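Local atomic coordinates of phosphoserine phosphatase RsbX (Bacillus subtilis, PDB entry 3W42), a protein that dephosphorylates phosphoserine on the stressosome protein RsbS as a manganese- or magnesium-dependent PPM-type phosphatase, and thereby restrains activity of the general stress factor sigma-B. Residues T89-K94 with Y104-N109; L38-A43 with F151-D156; Y15-E20 with T185-D190. All blocks are in the same frame, centred on the assembly; numbering follows the deposited sequence.

Interaction 1 (T89-K94 with Y104-N109); sequences TASILK and YCSVGN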
ATOM      1  N   THR A  89       9.949  -4.437   3.103  1.00  4.44           N
ATOM      2  CA  THR A  89       9.163  -4.653   1.915  1.00  4.39           C
ATOM      3  C   THR A  89       8.263  -3.430   1.706  1.00  4.64           C
ATOM      4  O   THR A  89       7.852  -2.796   2.698  1.00  4.41           O
ATOM      5  CB  THR A  89       8.416  -5.992   1.949  1.00  4.55           C
ATOM      6  OG1 THR A  89       7.494  -5.921   3.074  1.00  5.12           O
ATOM      7  CG2 THR A  89       9.341  -7.154   2.092  1.00  5.43           C
ATOM      8  N   ALA A  90       7.972  -3.039   0.460  1.00  4.52           N
ATOM      9  CA  ALA A  90       7.242  -1.804   0.265  1.00  4.58           C
ATOM     10  C   ALA A  90       6.606  -1.764  -1.120  1.00  4.65           C
ATOM     11  O   ALA A  90       7.109  -2.357  -2.070  1.00  6.33           O
ATOM     12  CB  ALA A  90       8.188  -0.598   0.367  1.00  6.11           C
ATOM     13  N   SER A  91       5.536  -0.996  -1.204  1.00  4.43           N
ATOM     14  CA  SER A  91       4.783  -0.746  -2.413  1.00  4.73           C
ATOM     15  C   SER A  91       4.432   0.687  -2.480  1.00  4.67           C
ATOM     16  O   SER A  91       4.015   1.309  -1.486  1.00  5.72           O
ATOM     17  CB  SER A  91       3.526  -1.558  -2.436  1.00  7.44           C
ATOM     18  OG  SER A  91       3.883  -2.953  -2.411  1.00 10.08           O
ATOM     19  N   ILE A  92       4.583   1.303  -3.677  1.00  4.42           N
ATOM     20  CA  ILE A  92       4.330   2.708  -3.902  1.00  4.83           C
ATOM     21  C   ILE A  92       3.417   2.864  -5.118  1.00  4.77           C
ATOM     22  O   ILE A  92       3.658   2.285  -6.175  1.00  5.34           O
ATOM     23  CB  ILE A  92       5.617   3.493  -4.162  1.00  6.60           C
ATOM     24  CG1 ILE A  92       6.574   3.304  -2.965  1.00  7.84           C
ATOM     25  CG2 ILE A  92       5.332   5.009  -4.263  1.00  7.87           C
ATOM     26  CD1 ILE A  92       7.941   4.040  -3.146  1.00 11.06           C
ATOM     27  N   LEU A  93       2.326   3.615  -4.945  1.00  4.70           N
ATOM     28  CA  LEU A  93       1.290   3.836  -5.938  1.00  4.44           C
ATOM     29  C   LEU A  93       1.100   5.324  -6.136  1.00  4.54           C
ATOM     30  O   LEU A  93       0.897   6.066  -5.170  1.00  5.49           O
ATOM     31  CB  LEU A  93      -0.005   3.216  -5.456  1.00  4.80           C
ATOM     32  CG  LEU A  93      -1.256   3.411  -6.310  1.00  5.19           C
ATOM     33  CD1 LEU A  93      -1.116   2.746  -7.678  1.00  6.39           C
ATOM     34  CD2 LEU A  93      -2.497   2.914  -5.611  1.00  6.37           C
ATOM     35  N   LYS A  94       1.064   5.774  -7.381  1.00  4.58           N
ATOM     36  CA  LYS A  94       0.667   7.133  -7.746  0.53  4.92           C
ATOM     37  C   LYS A  94      -0.494   7.057  -8.712  1.00  4.59           C
ATOM     38  O   LYS A  94      -0.556   6.166  -9.562  1.00  5.44           O
ATOM     39  CB  LYS A  94       1.831   7.913  -8.351  0.53  5.44           C
ATOM     40  CG  LYS A  94       2.865   8.410  -7.321  0.53  6.61           C
ATOM     41  CD  LYS A  94       4.129   9.002  -7.942  0.53  8.29           C
ATOM     42  CE  LYS A  94       3.855  10.225  -8.821  0.53  7.50           C
ATOM     43  NZ  LYS A  94       3.606  11.438  -8.076  0.53 12.80           N
ATOM     44  N   TYR A 104       2.839   2.107 -10.473  1.00  5.23           N
ATOM     45  CA  TYR A 104       3.054   1.250  -9.319  1.00  4.71           C
ATOM     46  C   TYR A 104       4.387   0.599  -9.372  1.00  5.00           C
ATOM     47  O   TYR A 104       4.800   0.052 -10.417  1.00  6.10           O
ATOM     48  CB  TYR A 104       1.944   0.144  -9.295  1.00  5.79           C
ATOM     49  CG  TYR A 104       2.053  -0.820  -8.158  1.00  5.35           C
ATOM     50  CD1 TYR A 104       1.736  -0.397  -6.852  1.00  5.23           C
ATOM     51  CD2 TYR A 104       2.528  -2.109  -8.339  1.00  6.04           C
ATOM     52  CE1 TYR A 104       1.834  -1.295  -5.789  1.00  5.74           C
ATOM     53  CE2 TYR A 104       2.648  -2.997  -7.258  1.00  6.04           C
ATOM     54  CZ  TYR A 104       2.289  -2.564  -5.992  1.00  5.45           C
ATOM     55  OH  TYR A 104       2.384  -3.385  -4.898  1.00  6.33           O
ATOM     56  N   CYS A 105       5.102   0.578  -8.242  1.00  5.09           N
ATOM     57  CA  CYS A 105       6.372  -0.102  -8.137  1.00  5.09           C
ATOM     58  C   CYS A 105       6.466  -0.676  -6.738  1.00  5.22           C
ATOM     59  O   CYS A 105       6.121  -0.016  -5.760  1.00  5.86           O
ATOM     60  CB  CYS A 105       7.516   0.806  -8.441  1.00  6.99           C
ATOM     61  SG  CYS A 105       9.137   0.050  -8.578  1.00  8.62           S
ATOM     62  N   SER A 106       6.998  -1.893  -6.630  1.00  5.57           N
ATOM     63  CA  SER A 106       7.033  -2.649  -5.384  0.70  5.19           C
ATOM     64  C   SER A 106       8.230  -3.561  -5.345  1.00  5.13           C
ATOM     65  O   SER A 106       8.662  -4.093  -6.389  1.00  6.03           O
ATOM     66  CB  SER A 106       5.736  -3.442  -5.329  0.70  5.82           C
ATOM     67  OG  SER A 106       5.658  -4.281  -4.205  0.70  6.52           O
ATOM     68  N   VAL A 107       8.731  -3.819  -4.128  1.00  4.68           N
ATOM     69  CA  VAL A 107       9.648  -4.936  -3.879  1.00  5.22           C
ATOM     70  C   VAL A 107       9.187  -5.611  -2.583  1.00  5.06           C
ATOM     71  O   VAL A 107       9.052  -4.938  -1.566  1.00  5.65           O
ATOM     72  CB  VAL A 107      11.109  -4.500  -3.754  1.00  6.12           C
ATOM     73  CG1 VAL A 107      12.005  -5.677  -3.402  1.00  7.84           C
ATOM     74  CG2 VAL A 107      11.582  -3.821  -5.078  1.00  7.36           C
ATOM     75  N   GLY A 108       8.974  -6.917  -2.647  1.00  5.18           N
ATOM     76  CA  GLY A 108       8.604  -7.657  -1.477  1.00  5.72           C
ATOM     77  C   GLY A 108       7.171  -8.079  -1.461  1.00  5.43           C
ATOM     78  O   GLY A 108       6.546  -8.299  -2.491  1.00  7.80           O
ATOM     79  N   ASN A 109       6.639  -8.296  -0.247  1.00  5.39           N
ATOM     80  CA  ASN A 109       5.399  -9.006  -0.028  1.00  6.37           C
ATOM     81  C   ASN A 109       4.246  -8.117   0.373  1.00  5.34           C
ATOM     82  O   ASN A 109       3.209  -8.645   0.815  1.00  7.87           O
ATOM     83  CB  ASN A 109       5.612 -10.160   0.961  1.00  6.32           C
ATOM     84  CG  ASN A 109       5.808  -9.652   2.369  1.00  5.85           C
ATOM     85  OD1 ASN A 109       6.049  -8.452   2.588  1.00  6.35           O
ATOM     86  ND2 ASN A 109       5.703 -10.580   3.310  1.00  6.67           N
TER
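Two antiparallel strands of one beta hairpin, 88-96 and 101-107, form a buried pairing in the five-stranded sheet. The strand axes run 4.8 Å apart. Two hydrogen-bonded pairs, Ala90 with Val107 and Ile92 with Cys105, hold the ladder; the bond from Ala90 N to Val107 O is 3.0 Å long and nearly straight (166°). The non-hydrogen-bonded pairs, Ser91 with Ser106 and Leu93 with Tyr104, send their side chains to the inner face of the sheet. There Ser91 OG, beside its backbone N, meets Ser106 OG at 2.9 Å, a hydrogen bond in which either could donate. Tyr104, its CG anti to the backbone N (chi1 180°), swings its ring back along the partner strand, so that its OH comes within 2.9 Å of Ser91 OG. Serine suits both places, being short enough to fit where the strands approach most closely; the three hydroxyls cluster, and Ser91 OG also bonds weakly to Val110 O. Leu93 CB meets the Tyr104 ring at its edge, 4.2 Å from CD1. On the other face Ala90, Ile92, Cys105 and Val107 are apolar, and helix 71-81 covers Ile92 and Cys105. At Gly108 the backbone (phi 107°) would drive a CB into the preceding carbonyl and Thr89 CG2. The turn brings Asn109 OD1 to Thr89 OG1, which donates to it over 3.0 Å, nearly along the C=O axis. Asn109 ND2 bonds OD2 of Asp156, whose other oxygen binds manganese, so an amide, accepting and donating, suits the place. The hairpin forms part of one of the two sheets of the PP2C-type alpha-beta-beta-alpha sandwich, and the loop after it supplies Asn109 as a second-shell residue of the manganese site.

Interaction 2 (L38-A43 with F151-D156); sequences LICAVA and FIIHTD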
ATOM      1  N   LEU A  38      -2.878  11.374  -6.405  1.00  7.66           N
ATOM      2  CA  LEU A  38      -2.706  10.574  -5.159  0.66  8.32           C
ATOM      3  C   LEU A  38      -1.284  10.084  -5.138  1.00  5.43           C
ATOM      4  O   LEU A  38      -0.792   9.595  -6.166  1.00  6.17           O
ATOM      5  CB  LEU A  38      -3.655   9.319  -5.140  0.66 10.78           C
ATOM      6  CG  LEU A  38      -3.615   8.402  -3.923  0.66 11.91           C
ATOM      7  CD1 LEU A  38      -4.479   9.087  -2.837  0.66 14.05           C
ATOM      8  CD2 LEU A  38      -4.105   6.917  -4.121  0.66 11.97           C
ATOM      9  N   ILE A  39      -0.680  10.044  -3.952  1.00  5.14           N
ATOM     10  CA  ILE A  39       0.409   9.136  -3.716  0.52  5.85           C
ATOM     11  C   ILE A  39       0.125   8.366  -2.458  1.00  4.99           C
ATOM     12  O   ILE A  39      -0.466   8.857  -1.482  1.00  5.76           O
ATOM     13  CB  ILE A  39       1.736   9.799  -3.600  0.52  5.84           C
ATOM     14  CG1 ILE A  39       2.832   8.730  -3.612  0.52  6.85           C
ATOM     15  CG2 ILE A  39       1.819  10.698  -2.378  0.52  8.29           C
ATOM     16  CD1 ILE A  39       4.151   9.257  -3.965  0.52  8.94           C
ATOM     17  N   CYS A  40       0.497   7.121  -2.496  1.00  5.20           N
ATOM     18  CA  CYS A  40       0.377   6.300  -1.273  0.50  6.43           C
ATOM     19  C   CYS A  40       1.430   5.213  -1.304  1.00  5.66           C
ATOM     20  O   CYS A  40       2.002   4.843  -2.305  1.00  7.63           O
ATOM     21  CB  CYS A  40      -0.980   5.802  -0.902  0.50  7.30           C
ATOM     22  SG  CYS A  40      -1.524   4.581  -2.139  0.50  5.72           S
ATOM     23  N   ALA A  41       1.765   4.775  -0.106  1.00  4.82           N
ATOM     24  CA  ALA A  41       2.765   3.738   0.079  1.00  4.95           C
ATOM     25  C   ALA A  41       2.465   2.975   1.337  1.00  4.78           C
ATOM     26  O   ALA A  41       1.967   3.550   2.316  1.00  5.87           O
ATOM     27  CB  ALA A  41       4.149   4.318   0.140  1.00  6.66           C
ATOM     28  N   VAL A  42       2.838   1.724   1.348  1.00  3.98           N
ATOM     29  CA  VAL A  42       2.757   0.830   2.495  1.00  4.32           C
ATOM     30  C   VAL A  42       4.061   0.088   2.588  1.00  3.95           C
ATOM     31  O   VAL A  42       4.560  -0.409   1.549  1.00  4.62           O
ATOM     32  CB  VAL A  42       1.542  -0.131   2.404  1.00  5.47           C
ATOM     33  CG1 VAL A  42       1.533  -1.102   3.574  1.00  7.35           C
ATOM     34  CG2 VAL A  42       0.217   0.681   2.297  1.00  6.29           C
ATOM     35  N   ALA A  43       4.610  -0.059   3.777  1.00  4.13           N
ATOM     36  CA  ALA A  43       5.840  -0.759   3.993  1.00  4.35           C
ATOM     37  C   ALA A  43       5.809  -1.588   5.255  1.00  4.30           C
ATOM     38  O   ALA A  43       5.126  -1.226   6.223  1.00  5.76           O
ATOM     39  CB  ALA A  43       7.035   0.249   4.047  1.00  5.79           C
ATOM     40  N   PHE A 151      -9.438  -0.685  -5.067  1.00  4.15           N
ATOM     41  CA  PHE A 151      -8.155  -1.285  -4.855  1.00  4.13           C
ATOM     42  C   PHE A 151      -7.841  -1.462  -3.374  1.00  3.53           C
ATOM     43  O   PHE A 151      -8.391  -0.743  -2.522  1.00  4.33           O
ATOM     44  CB  PHE A 151      -7.028  -0.589  -5.577  1.00  4.48           C
ATOM     45  CG  PHE A 151      -6.683   0.796  -5.056  1.00  4.32           C
ATOM     46  CD1 PHE A 151      -5.852   0.943  -3.975  1.00  5.47           C
ATOM     47  CD2 PHE A 151      -7.203   1.932  -5.651  1.00  5.14           C
ATOM     48  CE1 PHE A 151      -5.548   2.288  -3.490  1.00  5.21           C
ATOM     49  CE2 PHE A 151      -6.870   3.208  -5.159  1.00  5.95           C
ATOM     50  CZ  PHE A 151      -6.053   3.375  -4.104  1.00  5.48           C
ATOM     51  N   ILE A 152      -6.884  -2.312  -3.099  1.00  3.84           N
ATOM     52  CA  ILE A 152      -6.264  -2.448  -1.794  1.00  3.71           C
ATOM     53  C   ILE A 152      -4.775  -2.591  -1.940  1.00  3.25           C
ATOM     54  O   ILE A 152      -4.292  -3.270  -2.878  1.00  4.39           O
ATOM     55  CB  ILE A 152      -6.869  -3.627  -1.017  1.00  4.65           C
ATOM     56  CG1 ILE A 152      -6.393  -3.658   0.458  1.00  5.51           C
ATOM     57  CG2 ILE A 152      -6.591  -4.974  -1.684  1.00  6.08           C
ATOM     58  CD1 ILE A 152      -7.095  -4.718   1.323  1.00  6.94           C
ATOM     59  N   ILE A 153      -4.029  -2.033  -1.016  1.00  3.79           N
ATOM     60  CA  ILE A 153      -2.616  -2.329  -0.774  1.00  3.94           C
ATOM     61  C   ILE A 153      -2.517  -2.842   0.647  1.00  3.91           C
ATOM     62  O   ILE A 153      -3.039  -2.159   1.551  1.00  4.56           O
ATOM     63  CB  ILE A 153      -1.700  -1.105  -0.934  1.00  4.30           C
ATOM     64  CG1 ILE A 153      -1.839  -0.511  -2.348  1.00  5.04           C
ATOM     65  CG2 ILE A 153      -0.264  -1.467  -0.667  1.00  5.25           C
ATOM     66  CD1 ILE A 153      -1.158   0.889  -2.470  1.00  9.92           C
ATOM     67  N   HIS A 154      -1.898  -3.983   0.901  1.00  4.00           N
ATOM     68  CA  HIS A 154      -1.869  -4.522   2.268  1.00  4.19           C
ATOM     69  C   HIS A 154      -0.585  -5.225   2.597  1.00  4.40           C
ATOM     70  O   HIS A 154       0.071  -5.861   1.731  1.00  4.94           O
ATOM     71  CB  HIS A 154      -3.052  -5.451   2.497  1.00  5.16           C
ATOM     72  CG  HIS A 154      -3.047  -6.739   1.753  1.00  5.53           C
ATOM     73  ND1 HIS A 154      -2.346  -7.840   2.198  1.00  6.21           N
ATOM     74  CD2 HIS A 154      -3.671  -7.168   0.620  1.00  6.18           C
ATOM     75  CE1 HIS A 154      -2.565  -8.856   1.338  1.00  7.23           C
ATOM     76  NE2 HIS A 154      -3.374  -8.468   0.376  1.00  7.52           N
ATOM     77  N   THR A 155      -0.179  -5.157   3.854  1.00  4.09           N
ATOM     78  CA  THR A 155       0.911  -5.941   4.369  1.00  4.26           C
ATOM     79  C   THR A 155       0.511  -7.414   4.557  1.00  5.29           C
ATOM     80  O   THR A 155      -0.682  -7.774   4.534  1.00  5.19           O
ATOM     81  CB  THR A 155       1.540  -5.326   5.625  1.00  4.77           C
ATOM     82  OG1 THR A 155       0.550  -5.343   6.651  1.00  5.15           O
ATOM     83  CG2 THR A 155       2.088  -3.933   5.386  1.00  5.42           C
ATOM     84  N   ASP A 156       1.521  -8.206   4.825  1.00  5.36           N
ATOM     85  CA  ASP A 156       1.321  -9.638   5.042  1.00  5.94           C
ATOM     86  C   ASP A 156       0.553 -10.008   6.286  1.00  6.32           C
ATOM     87  O   ASP A 156       0.136 -11.118   6.424  1.00  9.28           O
ATOM     88  CB  ASP A 156       2.671 -10.365   4.958  1.00  5.55           C
ATOM     89  CG  ASP A 156       3.635 -10.010   6.068  1.00  4.99           C
ATOM     90  OD1 ASP A 156       3.303  -9.155   6.905  1.00  5.33           O
ATOM     91  OD2 ASP A 156       4.751 -10.619   6.059  1.00  5.99           O
TER
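Strands 38-43 and 151-154 belong to different sheets and face each other across the interior, their axes 7.5 Å apart at closest and inclined by 37°. Alternate residues of each, Leu38, Cys40 and Val42 against Phe151 and Ile153, point toward the facing strand. At one end Leu38 and Phe151 reach tip to tip, CD2 of the leucine standing 4.0 Å from CZ of the ring. Cys40 turns SG into the crowded position between backbone N and carbonyl carbon, where it meets CD1 of Ile153 at 3.7 Å. Ile153 and Val42 slide past each other in opposite directions, their CG2 atoms 3.7 Å apart; a beta-branched side chain spreads two arms over the facing side of its strand, so that Ile153 reaches Cys40 with one and Val42 with the other. Thr155 crosses Val42 at about a right angle, and its methyl CG2 presses on Val42 CG1 at 3.4 Å, tighter than usual van der Waals contact. Its hydroxyl OG1 is held by Asp27 and by the backbone N of Thr192, so threonine serves two surroundings at once. His154, on the far side, bonds through ND1 to Thr155 O. With no hydrogen bond across it, the contact depends on burial of apolar side chains between the two sheets; it ends at Thr155, and the next residue, Asp156, binds manganese through OD1.

Interaction 3 (Y15-E20 with T185-D190); sequences YQLNKE and TSRKDD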
ATOM      1  N   TYR A  15      -6.347   1.388   7.388  1.00  5.86           N
ATOM      2  CA  TYR A  15      -6.499   0.598   8.600  1.00  5.66           C
ATOM      3  C   TYR A  15      -5.130   0.172   9.041  1.00  5.95           C
ATOM      4  O   TYR A  15      -4.329  -0.324   8.230  1.00  6.85           O
ATOM      5  CB  TYR A  15      -7.344  -0.631   8.285  1.00  7.85           C
ATOM      6  CG  TYR A  15      -7.491  -1.617   9.471  1.00  9.55           C
ATOM      7  CD1 TYR A  15      -6.413  -2.490   9.815  1.00 11.82           C
ATOM      8  CD2 TYR A  15      -8.607  -1.687  10.181  1.00 13.91           C
ATOM      9  CE1 TYR A  15      -6.436  -3.313  10.954  1.00 12.25           C
ATOM     10  CE2 TYR A  15      -8.659  -2.615  11.323  1.00 13.80           C
ATOM     11  CZ  TYR A  15      -7.564  -3.361  11.678  1.00 12.29           C
ATOM     12  OH  TYR A  15      -7.641  -4.248  12.781  1.00 15.49           O
ATOM     13  N   GLN A  16      -4.833   0.301  10.346  1.00  6.58           N
ATOM     14  CA  GLN A  16      -3.634  -0.297  10.879  1.00  6.77           C
ATOM     15  C   GLN A  16      -3.872  -0.765  12.291  1.00  7.51           C
ATOM     16  O   GLN A  16      -4.447  -0.020  13.111  1.00 10.19           O
ATOM     17  CB  GLN A  16      -2.456   0.693  10.865  1.00  8.06           C
ATOM     18  CG  GLN A  16      -1.156   0.048  11.311  1.00  9.75           C
ATOM     19  CD  GLN A  16      -0.005   0.931  11.121  1.00  9.58           C
ATOM     20  OE1 GLN A  16       0.266   1.769  12.004  1.00 12.70           O
ATOM     21  NE2 GLN A  16       0.750   0.758  10.064  1.00  8.80           N
ATOM     22  N   LEU A  17      -3.409  -1.936  12.617  1.00  7.31           N
ATOM     23  CA  LEU A  17      -3.446  -2.452  13.987  1.00  8.26           C
ATOM     24  C   LEU A  17      -2.190  -3.254  14.245  1.00  7.07           C
ATOM     25  O   LEU A  17      -1.715  -3.994  13.397  1.00  8.92           O
ATOM     26  CB  LEU A  17      -4.657  -3.339  14.250  1.00 10.23           C
ATOM     27  CG  LEU A  17      -5.094  -3.201  15.738  1.00 16.46           C
ATOM     28  CD1 LEU A  17      -5.778  -1.811  16.009  1.00 24.33           C
ATOM     29  CD2 LEU A  17      -6.107  -4.297  15.968  1.00 21.18           C
ATOM     30  N   ASN A  18      -1.623  -3.086  15.423  1.00  7.23           N
ATOM     31  CA  ASN A  18      -0.421  -3.793  15.784  1.00  6.85           C
ATOM     32  C   ASN A  18      -0.713  -5.258  16.078  1.00  7.25           C
ATOM     33  O   ASN A  18      -1.801  -5.649  16.527  1.00  8.35           O
ATOM     34  CB  ASN A  18       0.195  -3.186  17.069  1.00  8.17           C
ATOM     35  CG  ASN A  18       0.754  -1.843  16.837  1.00  8.61           C
ATOM     36  OD1 ASN A  18       0.599  -1.202  15.795  1.00 11.27           O
ATOM     37  ND2 ASN A  18       1.498  -1.353  17.873  1.00 10.58           N
ATOM     38  N   LYS A  19       0.304  -6.094  15.911  1.00  6.86           N
ATOM     39  CA  LYS A  19       0.346  -7.424  16.452  1.00  7.82           C
ATOM     40  C   LYS A  19      -0.067  -7.410  17.923  1.00  8.28           C
ATOM     41  O   LYS A  19       0.284  -6.481  18.672  1.00  8.04           O
ATOM     42  CB  LYS A  19       1.768  -7.956  16.381  1.00  8.77           C
ATOM     43  CG  LYS A  19       1.930  -9.361  16.943  1.00 10.75           C
ATOM     44  CD  LYS A  19       3.295  -9.900  16.712  1.00 14.04           C
ATOM     45  CE  LYS A  19       3.542 -11.292  17.401  1.00 16.59           C
ATOM     46  NZ  LYS A  19       4.941 -11.762  17.270  1.00 24.91           N
ATOM     47  N   GLU A  20      -0.792  -8.442  18.343  1.00  9.12           N
ATOM     48  CA  GLU A  20      -1.299  -8.525  19.718  1.00 10.23           C
ATOM     49  C   GLU A  20      -0.156  -8.342  20.712  1.00  9.53           C
ATOM     50  O   GLU A  20       0.862  -8.986  20.611  1.00 11.83           O
ATOM     51  CB  GLU A  20      -1.916  -9.913  19.920  1.00 13.45           C
ATOM     52  CG  GLU A  20      -2.575 -10.065  21.284  1.00 17.61           C
ATOM     53  CD  GLU A  20      -3.808  -9.161  21.356  1.00 23.11           C
ATOM     54  OE1 GLU A  20      -4.644  -9.276  20.432  1.00 27.80           O
ATOM     55  OE2 GLU A  20      -3.974  -8.404  22.348  1.00 35.00           O
ATOM     56  N   THR A 185      -9.032  -9.908  13.571  1.00 11.13           N
ATOM     57  CA  THR A 185      -9.242 -10.175  14.945  1.00 13.36           C
ATOM     58  C   THR A 185      -8.086 -10.951  15.622  1.00 12.89           C
ATOM     59  O   THR A 185      -7.836 -10.808  16.800  1.00 15.09           O
ATOM     60  CB  THR A 185     -10.609 -10.875  15.163  1.00 14.90           C
ATOM     61  OG1 THR A 185     -10.648 -11.976  14.297  1.00 17.91           O
ATOM     62  CG2 THR A 185     -11.730  -9.920  14.837  1.00 18.61           C
ATOM     63  N   SER A 186      -7.402 -11.810  14.894  1.00 12.22           N
ATOM     64  CA  SER A 186      -6.363 -12.602  15.501  1.00 13.97           C
ATOM     65  C   SER A 186      -5.125 -11.802  15.889  1.00 12.98           C
ATOM     66  O   SER A 186      -4.438 -12.145  16.826  1.00 14.16           O
ATOM     67  CB  SER A 186      -5.888 -13.674  14.516  1.00 15.45           C
ATOM     68  OG  SER A 186      -5.027 -13.123  13.480  1.00 18.78           O
ATOM     69  N   ARG A 187      -4.812 -10.747  15.122  1.00 12.11           N
ATOM     70  CA  ARG A 187      -3.650  -9.915  15.377  1.00 11.03           C
ATOM     71  C   ARG A 187      -2.356 -10.711  15.496  1.00 10.57           C
ATOM     72  O   ARG A 187      -1.458 -10.403  16.312  1.00 10.80           O
ATOM     73  CB  ARG A 187      -3.922  -9.040  16.629  1.00 11.94           C
ATOM     74  CG  ARG A 187      -5.155  -8.173  16.509  1.00 12.75           C
ATOM     75  CD  ARG A 187      -5.387  -7.309  17.746  1.00 15.70           C
ATOM     76  NE  ARG A 187      -4.284  -6.423  17.918  1.00 17.94           N
ATOM     77  CZ  ARG A 187      -4.153  -5.587  18.939  1.00 20.64           C
ATOM     78  NH1 ARG A 187      -5.087  -5.504  19.880  1.00 24.25           N
ATOM     79  NH2 ARG A 187      -3.062  -4.859  18.989  1.00 16.75           N
ATOM     80  N   LYS A 188      -2.176 -11.660  14.606  1.00 11.80           N
ATOM     81  CA  LYS A 188      -0.962 -12.430  14.614  1.00 12.19           C
ATOM     82  C   LYS A 188       0.282 -11.623  14.130  1.00 11.54           C
ATOM     83  O   LYS A 188       1.423 -11.913  14.514  1.00 13.20           O
ATOM     84  CB  LYS A 188      -1.184 -13.656  13.756  1.00 16.24           C
ATOM     85  CG  LYS A 188      -0.065 -14.480  13.574  1.00 21.84           C
ATOM     86  CD  LYS A 188      -0.552 -15.929  13.475  1.00 31.32           C
ATOM     87  CE  LYS A 188      -1.956 -16.176  14.172  1.00 34.55           C
ATOM     88  NZ  LYS A 188      -2.208 -15.508  15.520  1.00 38.30           N
ATOM     89  N   ASP A 189       0.095 -10.623  13.297  1.00  8.51           N
ATOM     90  CA  ASP A 189       1.138  -9.741  12.866  1.00  7.14           C
ATOM     91  C   ASP A 189       0.536  -8.335  12.854  1.00  6.23           C
ATOM     92  O   ASP A 189      -0.677  -8.183  12.882  1.00  7.02           O
ATOM     93  CB  ASP A 189       1.613 -10.120  11.428  1.00  7.85           C
ATOM     94  CG  ASP A 189       2.852  -9.368  10.938  1.00  6.30           C
ATOM     95  OD1 ASP A 189       3.573  -8.770  11.783  1.00  6.86           O
ATOM     96  OD2 ASP A 189       3.124  -9.429   9.709  1.00  6.69           O
ATOM     97  N   ASP A 190       1.387  -7.298  12.756  1.00  6.04           N
ATOM     98  CA  ASP A 190       0.931  -5.995  12.335  1.00  5.28           C
ATOM     99  C   ASP A 190       0.153  -6.122  11.035  1.00  5.11           C
ATOM    100  O   ASP A 190       0.554  -6.894  10.139  1.00  5.44           O
ATOM    101  CB  ASP A 190       2.128  -5.090  12.110  1.00  5.37           C
ATOM    102  CG  ASP A 190       3.010  -4.881  13.365  1.00  5.77           C
ATOM    103  OD1 ASP A 190       2.459  -4.832  14.474  1.00  6.75           O
ATOM    104  OD2 ASP A 190       4.222  -4.697  13.173  1.00  5.93           O
TER
HETATM  105  O   HOH W   1      -3.005  -6.825  13.882  1.00 10.82           O
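The guanidinium of Arg187 lies between two side chains of the 15-20 segment, Leu17 over one face and Glu20 over the opposite one, while its edge turns to the backbone of Asn18. Leu17 crosses the arginine obliquely and brings CD2 to 3.4 Å from NE. Glu20 crosses at about a right angle, its carboxylate plane 56° from that of the guanidinium; OE1 stands 3.8 Å from NE, a long salt bridge in which the charges attract but no N-H points at the oxygen. In the plane, NE and NH2 both donate to Asn18 O, side-on and each at 2.9 Å, the bond from NE running nearly along the C=O axis and that from NH2 arriving from above the carbonyl plane. A bend at chi3 (62°) folds the arginine chain into this position, and arginine suits it by offering two neighbouring N-H groups along one edge, which converge on a single carbonyl oxygen, both bonds somewhat bent. The backbones are tied as well: Glu20 N donates to Arg187 O at 2.9 Å, almost straight at 172°. Asp190, with CG beside its backbone N, lays OD1 against Lys19 N at 2.9 Å, using the anti lone pair, while its OD2 takes the N-H of Gly26. One carboxylate thereby joins three pieces of chain. Asp189, just ahead of strand 191-198, turns away and gives OD2 to manganese as one of the acidic ligands of the metal site of PPM-type phosphatases; here the loop that holds it is fastened on both sides.

From the N terminus, residues 15-20 at the end of strand 10-17 are met by 185-190, so interaction 3 closes nearly the whole chain into a loop. Inside it lies interaction 2, which brings 38-43 to 151-156, and inside that again interaction 1, the local hairpin; the three nest without crossing. Interaction 1 pairs two strands of one sheet, whose strand 88-96 is the neighbour of 37-45, and interaction 2 sets that sheet against the other. Interaction 3 fastens the loop leading into strand 191-198 of this second sheet. Interactions 2 and 3 meet at manganese, which Asp156 and Asp189 share with Asp44, and interaction 1 reaches the same site through Asn109, which bonds Asp156.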